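Local structure of thiazoline oxidase/subtilisin-like protease (Prochloron didemni, 4H6X) at residues L156-D161 against I187-I192; Q196-L201 against V298-R304. The protein probably acts as a subtilisin-like serine protease in patellamide maturation, cutting precursor peptides and joining their ends by transamidation. All coordinates share one frame; numbering follows the deposited sequence.

Both contacts involve helix 187-197 of the subtilase domain, contact 2 mainly through the turn that follows it, and their centres lie 16 Å apart. Contact 1 comes first along the chain: it sets the early part of that helix beside its neighbour, helix 154-165, and is closed before contact 2 opens. Contact 2 takes over at the helix end, where the chain turns into strand 201-205 of the parallel sheet and meets the start of helix 300-309, almost a hundred residues further on. One helix is thus tied first by apolar packing to a nearby helix and then, past its C-terminal end, by hydrogen bonds to a distant one, linking the middle of the domain with its C-terminal part.

Contact 1 (L156-D161 against I187-I192); sequences LARAID and ILVQAI
Ile160 and Leu188 meet because of how their first torsions are set. In Ile160, CG1 stands anti to the carbonyl carbon (chi1 -73°), which, with an extended chi2, brings CD1 to Leu188 and Ile192 and turns CG2 to Ala191. In Leu188, CG is anti to the backbone N (chi1 180°), and this swings CD1 in toward the partner helix, although the side chain leaves its backbone pointing along the interface. The two chains then cross at about a right angle, Ile160 CD1 lying 3.8 Å from Leu188 CD1. The same Ile160 methyl also reaches the end of Ile192, CD1 to CD1 at 3.8 Å, while Ile160 CG2 packs 4.0 Å from Ala191 CB. Leu156 closes this apolar patch one turn earlier, its CG 3.9 Å from Leu188 CD1. An alanine here in place of Ile160 keeps neither CD1 nor CG2, and would probably leave a gap beside Ala191 and let the ends of Leu188 and Ile192 turn.

These are two neighbouring helices of the alpha/beta subtilase fold, running nearly parallel at 22° with axes 8.7 Å apart. The backbones come nearest at Ala157 and Leu188, whose CA atoms are 4.7 Å apart; Ala157 and, on the other helix, Ala191 are small enough to allow it. Ala157 points toward the other helix, its CB 3.6 Å from Ile187 CG1, and Ala191 points back, with 4.3 Å between Ala157 CB and Ala191 CB. The branched residues flank this narrow strip, and Leu156 and Ile160 also rest on Ile38 of strand 34-39, in the central parallel sheet on which the helix packs. At the exposed side the Asp161 carboxylate comes near the Ala191 methyl.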
loop_
_atom_site.group_PDB
_atom_site.type_symbol
_atom_site.label_atom_id
_atom_site.label_comp_id
_atom_site.label_asym_id
_atom_site.label_seq_id
_atom_site.Cartn_x
_atom_site.Cartn_y
_atom_site.Cartn_z
ATOM N N LEU A 156 -13.663 8.053 -7.599
ATOM C CA LEU A 156 -13.195 7.103 -6.605
ATOM C C LEU A 156 -14.305 6.103 -6.257
ATOM O O LEU A 156 -14.051 4.907 -6.134
ATOM C CB LEU A 156 -12.650 7.821 -5.373
ATOM C CG LEU A 156 -12.043 6.960 -4.259
ATOM C CD1 LEU A 156 -11.019 5.920 -4.741
ATOM C CD2 LEU A 156 -11.416 7.895 -3.231
ATOM N N ALA A 157 -15.534 6.598 -6.124
ATOM C CA ALA A 157 -16.692 5.727 -5.884
ATOM C C ALA A 157 -16.837 4.682 -6.997
ATOM O O ALA A 157 -17.014 3.498 -6.738
ATOM C CB ALA A 157 -17.967 6.553 -5.764
ATOM N N ARG A 158 -16.774 5.143 -8.240
ATOM C CA ARG A 158 -16.839 4.240 -9.392
ATOM C C ARG A 158 -15.695 3.204 -9.367
ATOM O O ARG A 158 -15.905 2.026 -9.661
ATOM C CB ARG A 158 -16.823 5.058 -10.683
ATOM C CG ARG A 158 -18.032 5.979 -10.826
ATOM C CD ARG A 158 -17.991 6.748 -12.148
ATOM N NE ARG A 158 -18.350 5.911 -13.304
ATOM C CZ ARG A 158 -18.461 6.367 -14.559
ATOM N NH1 ARG A 158 -18.217 7.654 -14.842
ATOM N NH2 ARG A 158 -18.819 5.537 -15.532
ATOM N N ALA A 159 -14.490 3.659 -9.037
ATOM C CA ALA A 159 -13.340 2.755 -8.902
ATOM C C ALA A 159 -13.554 1.662 -7.837
ATOM O O ALA A 159 -13.193 0.501 -8.041
ATOM C CB ALA A 159 -12.080 3.551 -8.613
ATOM N N ILE A 160 -14.110 2.056 -6.693
ATOM C CA ILE A 160 -14.370 1.123 -5.587
ATOM C C ILE A 160 -15.415 0.074 -6.010
ATOM O O ILE A 160 -15.194 -1.119 -5.790
ATOM C CB ILE A 160 -14.740 1.881 -4.288
ATOM C CG1 ILE A 160 -13.483 2.546 -3.711
ATOM C CG2 ILE A 160 -15.363 0.955 -3.231
ATOM C CD1 ILE A 160 -13.776 3.636 -2.685
ATOM N N ASP A 161 -16.516 0.510 -6.654
ATOM C CA ASP A 161 -17.538 -0.438 -7.137
ATOM C C ASP A 161 -16.899 -1.423 -8.080
ATOM O O ASP A 161 -17.212 -2.604 -8.024
ATOM C CB ASP A 161 -18.717 0.248 -7.864
ATOM C CG ASP A 161 -19.633 0.991 -6.923
ATOM O OD1 ASP A 161 -19.766 0.555 -5.759
ATOM O OD2 ASP A 161 -20.200 2.023 -7.341
ATOM N N ILE A 187 -21.887 9.688 -2.646
ATOM C CA ILE A 187 -21.686 8.484 -3.461
ATOM C C ILE A 187 -20.474 7.690 -2.939
ATOM O O ILE A 187 -20.486 6.452 -2.924
ATOM C CB ILE A 187 -21.561 8.824 -4.980
ATOM C CG1 ILE A 187 -21.469 7.561 -5.840
ATOM C CG2 ILE A 187 -20.381 9.746 -5.269
ATOM C CD1 ILE A 187 -22.776 7.186 -6.505
ATOM N N LEU A 188 -19.454 8.414 -2.479
ATOM C CA LEU A 188 -18.228 7.813 -1.976
ATOM C C LEU A 188 -18.456 7.175 -0.609
ATOM O O LEU A 188 -18.048 6.035 -0.388
ATOM C CB LEU A 188 -17.069 8.826 -1.957
ATOM C CG LEU A 188 -15.716 8.304 -1.440
ATOM C CD1 LEU A 188 -15.300 7.034 -2.176
ATOM C CD2 LEU A 188 -14.635 9.374 -1.571
ATOM N N VAL A 189 -19.128 7.905 0.284
ATOM C CA VAL A 189 -19.544 7.380 1.598
ATOM C C VAL A 189 -20.286 6.044 1.463
ATOM O O VAL A 189 -19.973 5.082 2.167
ATOM C CB VAL A 189 -20.397 8.424 2.387
ATOM C CG1 VAL A 189 -20.856 7.875 3.733
ATOM C CG2 VAL A 189 -19.605 9.705 2.600
ATOM N N GLN A 190 -21.241 5.966 0.539
ATOM C CA GLN A 190 -22.003 4.722 0.335
ATOM C C GLN A 190 -21.146 3.592 -0.222
ATOM O O GLN A 190 -21.341 2.448 0.147
ATOM C CB GLN A 190 -23.204 4.931 -0.593
ATOM C CG GLN A 190 -24.288 5.831 -0.025
ATOM C CD GLN A 190 -25.553 5.819 -0.868
ATOM O OE1 GLN A 190 -26.031 4.755 -1.286
ATOM N NE2 GLN A 190 -26.105 7.005 -1.120
ATOM N N ALA A 191 -20.229 3.908 -1.138
ATOM C CA ALA A 191 -19.320 2.901 -1.687
ATOM C C ALA A 191 -18.408 2.331 -0.597
ATOM O O ALA A 191 -18.098 1.142 -0.600
ATOM C CB ALA A 191 -18.483 3.488 -2.817
ATOM N N ILE A 192 -17.972 3.195 0.318
ATOM C CA ILE A 192 -17.115 2.770 1.429
ATOM C C ILE A 192 -17.907 1.832 2.336
ATOM O O ILE A 192 -17.402 0.786 2.733
ATOM C CB ILE A 192 -16.578 3.960 2.262
ATOM C CG1 ILE A 192 -15.725 4.925 1.409
ATOM C CG2 ILE A 192 -15.771 3.455 3.457
ATOM C CD1 ILE A 192 -14.384 4.373 0.986
#

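Contact 2 (Q196-L201 against V298-R304); sequences QDNNVL and VDAEAVR
The amide of Asn199 lies against the backbone at the start of helix 300-309 and uses both of its polar atoms there. The Val298 carbonyl oxygen takes the N-H of Asn199 ND2 at 2.9 Å, tilted 17° from the amide plane; the donor stands well above the plane of that carbonyl, not on a lone pair. On the other branch, OD1 accepts a nearly straight bond (171°) from Ala300 N at 2.8 Å. The second flat group, the guanidinium of Arg304, has Glu301 CD at its edge, in plane, and grips that carboxylate side-on in a salt bridge. Arg304 NH2 meets Glu301 OE2 in plane on the syn side at 2.9 Å, whereas the bond from NE to OE1 is more tilted.

An asparagine suits position 199 twice over: its amide offers a donor and an acceptor side by side, and its backbone tolerates the left-handed helical conformation that turns the chain after helix 187-197. With CG anti to the backbone N (chi1 -171°), the amide is carried to the first residues of helix 300-309. Ala300 N is among the first amides of that helix, which have no carbonyl of a preceding turn to bond to, and Asn199 supplies one acceptor. Asp299, the N-cap, supplies another, OD1 taking Ala302 N at 3.1 Å; its charge would probably also suit the helix dipole. A water accepts from Glu301 N at 3.0 Å. Ala300 is small enough to let Leu201 approach, CB to CB at 4.1 Å. Further along, Leu201 CD1 lies 3.8 Å from Arg304 CD, touching only the aliphatic part of the arginine.

Arg304 is also held by a salt bridge from NH1 to Glu248. Ala300 and Leu201 pack on Met288 and Ser284 of helix 273-293, while the backbone of Leu201 pairs with Asn169 and Ile171, so that strand 201-205 begins beside strand 170-173.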
loop_
_atom_site.group_PDB
_atom_site.type_symbol
_atom_site.label_atom_id
_atom_site.label_comp_id
_atom_site.label_asym_id
_atom_site.label_seq_id
_atom_site.Cartn_x
_atom_site.Cartn_y
_atom_site.Cartn_z
ATOM N N GLN A 196 -17.468 -2.394 3.606
ATOM C CA GLN A 196 -17.629 -2.917 4.971
ATOM C C GLN A 196 -18.745 -3.961 5.043
ATOM O O GLN A 196 -18.580 -5.012 5.658
ATOM C CB GLN A 196 -17.880 -1.777 5.963
ATOM C CG GLN A 196 -17.888 -2.222 7.430
ATOM C CD GLN A 196 -18.092 -1.076 8.412
ATOM O OE1 GLN A 196 -18.047 0.100 8.039
ATOM N NE2 GLN A 196 -18.316 -1.418 9.678
ATOM N N ASP A 197 -19.861 -3.688 4.372
ATOM C CA ASP A 197 -20.995 -4.612 4.353
ATOM C C ASP A 197 -20.694 -5.901 3.607
ATOM O O ASP A 197 -21.402 -6.900 3.783
ATOM C CB ASP A 197 -22.231 -3.954 3.734
ATOM C CG ASP A 197 -22.844 -2.909 4.631
ATOM O OD1 ASP A 197 -22.676 -2.998 5.864
ATOM O OD2 ASP A 197 -23.488 -1.984 4.100
ATOM N N ASN A 198 -19.655 -5.885 2.772
ATOM C CA ASN A 198 -19.324 -7.056 1.976
ATOM C C ASN A 198 -17.997 -7.701 2.296
ATOM O O ASN A 198 -17.424 -8.395 1.450
ATOM C CB ASN A 198 -19.400 -6.719 0.494
ATOM C CG ASN A 198 -20.822 -6.689 -0.000
ATOM O OD1 ASN A 198 -21.404 -7.730 -0.278
ATOM N ND2 ASN A 198 -21.396 -5.501 -0.090
ATOM N N ASN A 199 -17.499 -7.459 3.504
ATOM C CA ASN A 199 -16.298 -8.146 3.981
ATOM C C ASN A 199 -15.017 -7.742 3.208
ATOM O O ASN A 199 -14.133 -8.553 2.985
ATOM C CB ASN A 199 -16.529 -9.674 3.958
ATOM C CG ASN A 199 -15.415 -10.455 4.641
ATOM O OD1 ASN A 199 -14.856 -10.011 5.651
ATOM N ND2 ASN A 199 -15.080 -11.615 4.086
ATOM N N VAL A 200 -14.936 -6.476 2.808
ATOM C CA VAL A 200 -13.782 -5.958 2.067
ATOM C C VAL A 200 -13.158 -4.820 2.853
ATOM O O VAL A 200 -13.836 -3.846 3.193
ATOM C CB VAL A 200 -14.174 -5.467 0.649
ATOM C CG1 VAL A 200 -12.946 -4.923 -0.105
ATOM C CG2 VAL A 200 -14.828 -6.603 -0.122
ATOM N N LEU A 201 -11.865 -4.954 3.139
ATOM C CA LEU A 201 -11.119 -3.937 3.888
ATOM C C LEU A 201 -10.650 -2.796 2.974
ATOM O O LEU A 201 -10.049 -3.050 1.930
ATOM C CB LEU A 201 -9.889 -4.583 4.560
ATOM C CG LEU A 201 -8.976 -3.698 5.421
ATOM C CD1 LEU A 201 -9.717 -3.128 6.635
ATOM C CD2 LEU A 201 -7.743 -4.485 5.857
ATOM N N VAL A 298 -12.019 -15.845 5.012
ATOM C CA VAL A 298 -11.462 -14.499 5.130
ATOM C C VAL A 298 -12.434 -13.643 5.929
ATOM O O VAL A 298 -13.625 -13.620 5.648
ATOM C CB VAL A 298 -11.207 -13.864 3.744
ATOM C CG1 VAL A 298 -10.731 -12.425 3.883
ATOM C CG2 VAL A 298 -10.197 -14.691 2.971
ATOM N N ASP A 299 -11.927 -12.960 6.941
ATOM C CA ASP A 299 -12.762 -12.085 7.748
ATOM C C ASP A 299 -12.036 -10.759 7.930
ATOM O O ASP A 299 -11.153 -10.628 8.780
ATOM C CB ASP A 299 -13.071 -12.757 9.093
ATOM C CG ASP A 299 -14.090 -11.997 9.916
ATOM O OD1 ASP A 299 -14.267 -10.776 9.724
ATOM O OD2 ASP A 299 -14.704 -12.636 10.791
ATOM N N ALA A 300 -12.427 -9.781 7.113
ATOM C CA ALA A 300 -11.738 -8.493 7.008
ATOM C C ALA A 300 -11.894 -7.641 8.256
ATOM O O ALA A 300 -10.942 -6.990 8.691
ATOM C CB ALA A 300 -12.225 -7.725 5.777
ATOM N N GLU A 301 -13.094 -7.644 8.825
ATOM C CA GLU A 301 -13.364 -6.912 10.053
ATOM C C GLU A 301 -12.597 -7.510 11.245
ATOM O O GLU A 301 -12.146 -6.771 12.125
ATOM C CB GLU A 301 -14.875 -6.826 10.328
ATOM C CG GLU A 301 -15.278 -5.920 11.490
ATOM C CD GLU A 301 -14.987 -4.430 11.272
ATOM O OE1 GLU A 301 -14.751 -3.983 10.121
ATOM O OE2 GLU A 301 -14.992 -3.687 12.278
ATOM N N ALA A 302 -12.424 -8.828 11.263
ATOM C CA ALA A 302 -11.643 -9.448 12.353
ATOM C C ALA A 302 -10.188 -8.973 12.260
ATOM O O ALA A 302 -9.588 -8.589 13.270
ATOM C CB ALA A 302 -11.736 -10.970 12.308
ATOM N N VAL A 303 -9.643 -8.950 11.038
ATOM C CA VAL A 303 -8.273 -8.486 10.836
ATOM C C VAL A 303 -8.153 -7.037 11.274
ATOM O O VAL A 303 -7.274 -6.696 12.063
ATOM C CB VAL A 303 -7.771 -8.672 9.379
ATOM C CG1 VAL A 303 -6.423 -7.972 9.189
ATOM C CG2 VAL A 303 -7.634 -10.150 9.055
ATOM N N ARG A 304 -9.069 -6.197 10.799
ATOM C CA ARG A 304 -9.047 -4.772 11.126
ATOM C C ARG A 304 -9.114 -4.532 12.635
ATOM O O ARG A 304 -8.333 -3.751 13.180
ATOM C CB ARG A 304 -10.193 -4.028 10.412
ATOM C CG ARG A 304 -10.083 -2.507 10.456
ATOM C CD ARG A 304 -11.303 -1.832 9.822
ATOM N NE ARG A 304 -12.418 -1.858 10.757
ATOM C CZ ARG A 304 -12.725 -0.879 11.608
ATOM N NH1 ARG A 304 -12.025 0.252 11.634
ATOM N NH2 ARG A 304 -13.746 -1.040 12.437
HETATM O O HOH W 1 -15.582 -8.469 7.345
#